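Local coordinates for attachment protein G3P (Enterobacteria phage Ike, PDB 4EO0) that probably binds the host's N-pilus from the tip of the phage at the start of infection, through the pilus-binding domain of this minor coat protein, at residues A[34-38]-A[39-43]. Sequence-based numbering, arbitrary orientation. Where two conformers were deposited one is given.
Sequences EVITQ and ADLTT
T37 and D40 trade bonds where strand 30-36 runs into helix 38-66, and together they make a capping box. D40 is the side chain to trace. Its CB sits 3.2 Å from T37 O and also meets CG2 of I36. From there chi1 of -66° sets CG anti to the carbonyl carbon, which turns the carboxylate back toward the strand, and CG comes close to T37 OG1. At the tip, OD2 takes the backbone N-H of T37 at 3.0 Å in an almost straight bond (175°), though the donor stands above the carboxylate plane, 47° out of it. The same oxygen accepts from a water at 2.7 Å, and that water also donates to V35 O, so the carboxylate is linked through water to V35, two residues back from T37 and on the strand.

The return bond comes from the helix: D40 N donates to T37 OG1 over 3.0 Å. That hydroxyl lies between the backbone N and carbonyl carbon of T37, facing the first turn. On the side toward strand 94-106, L41 CD1 packs on I36 CG2 at 3.7 Å, the two side chains crossing at about a right angle; both also touch I95. L41 N reaches T37 O only weakly, and T42 N to Q38 O is the first sound bond of the helix. A negative carboxylate at the N-terminal end of a long helix would be favoured by the helix dipole, and D40 is probably ionised here.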
# COMPACT_ATOMS: atom_id res chain seq x y z
N GLU A 34 -20.65 3.02 6.92
CA GLU A 34 -19.30 2.44 6.95
C GLU A 34 -18.42 3.40 6.16
O GLU A 34 -18.61 3.55 4.95
CB GLU A 34 -19.28 1.02 6.38
CG GLU A 34 -19.91 0.02 7.33
CD GLU A 34 -19.14 -0.27 8.60
OE1 GLU A 34 -17.89 -0.23 8.59
OE2 GLU A 34 -19.80 -0.60 9.61
N VAL A 35 -17.49 4.09 6.88
CA VAL A 35 -16.66 5.18 6.36
C VAL A 35 -15.15 4.88 6.17
O VAL A 35 -14.51 4.32 7.06
CB VAL A 35 -16.86 6.46 7.23
CG1 VAL A 35 -16.27 7.71 6.57
CG2 VAL A 35 -18.34 6.69 7.55
N ILE A 36 -14.60 5.33 5.03
CA ILE A 36 -13.19 5.28 4.69
C ILE A 36 -12.85 6.75 4.34
O ILE A 36 -13.53 7.36 3.52
CB ILE A 36 -12.77 4.30 3.58
CG1 ILE A 36 -13.17 2.86 3.96
CG2 ILE A 36 -11.25 4.40 3.36
CD1 ILE A 36 -12.79 1.76 2.95
N THR A 37 -11.82 7.31 4.99
CA THR A 37 -11.43 8.70 4.73
C THR A 37 -10.21 8.74 3.81
O THR A 37 -9.53 7.72 3.62
CB THR A 37 -11.07 9.42 6.04
OG1 THR A 37 -9.81 8.90 6.49
CG2 THR A 37 -12.15 9.31 7.12
N GLN A 38 -9.87 9.94 3.30
CA GLN A 38 -8.68 10.14 2.48
C GLN A 38 -7.42 9.86 3.30
O GLN A 38 -6.50 9.26 2.77
CB GLN A 38 -8.65 11.55 1.88
CG GLN A 38 -7.48 11.79 0.93
CD GLN A 38 -7.40 10.80 -0.22
OE1 GLN A 38 -8.40 10.44 -0.85
NE2 GLN A 38 -6.20 10.32 -0.51
N ALA A 39 -7.39 10.26 4.58
CA ALA A 39 -6.26 10.00 5.48
C ALA A 39 -6.04 8.50 5.65
O ALA A 39 -4.90 8.05 5.70
CB ALA A 39 -6.50 10.64 6.83
N ASP A 40 -7.14 7.71 5.65
CA ASP A 40 -7.04 6.25 5.67
C ASP A 40 -6.33 5.72 4.43
O ASP A 40 -5.60 4.73 4.56
CB ASP A 40 -8.42 5.58 5.75
CG ASP A 40 -9.18 5.80 7.02
OD1 ASP A 40 -8.54 6.06 8.06
OD2 ASP A 40 -10.41 5.61 7.01
N LEU A 41 -6.52 6.34 3.25
CA LEU A 41 -5.90 5.89 1.99
C LEU A 41 -4.39 6.13 2.04
O LEU A 41 -3.60 5.25 1.64
CB LEU A 41 -6.51 6.56 0.74
CG LEU A 41 -7.73 5.88 0.08
CD1 LEU A 41 -8.97 6.03 0.89
CD2 LEU A 41 -8.04 6.49 -1.28
N THR A 42 -3.99 7.30 2.57
CA THR A 42 -2.59 7.69 2.72
C THR A 42 -1.89 6.70 3.64
O THR A 42 -0.81 6.26 3.31
CB THR A 42 -2.47 9.17 3.15
OG1 THR A 42 -2.85 9.98 2.05
CG2 THR A 42 -1.05 9.55 3.59
N THR A 43 -2.53 6.34 4.78
CA THR A 43 -1.98 5.37 5.72
C THR A 43 -1.83 4.03 5.05
O THR A 43 -0.78 3.40 5.21
CB THR A 43 -2.85 5.32 6.98
OG1 THR A 43 -2.80 6.61 7.57
CG2 THR A 43 -2.37 4.27 8.02
O HOH W 1 -12.71 5.70 8.48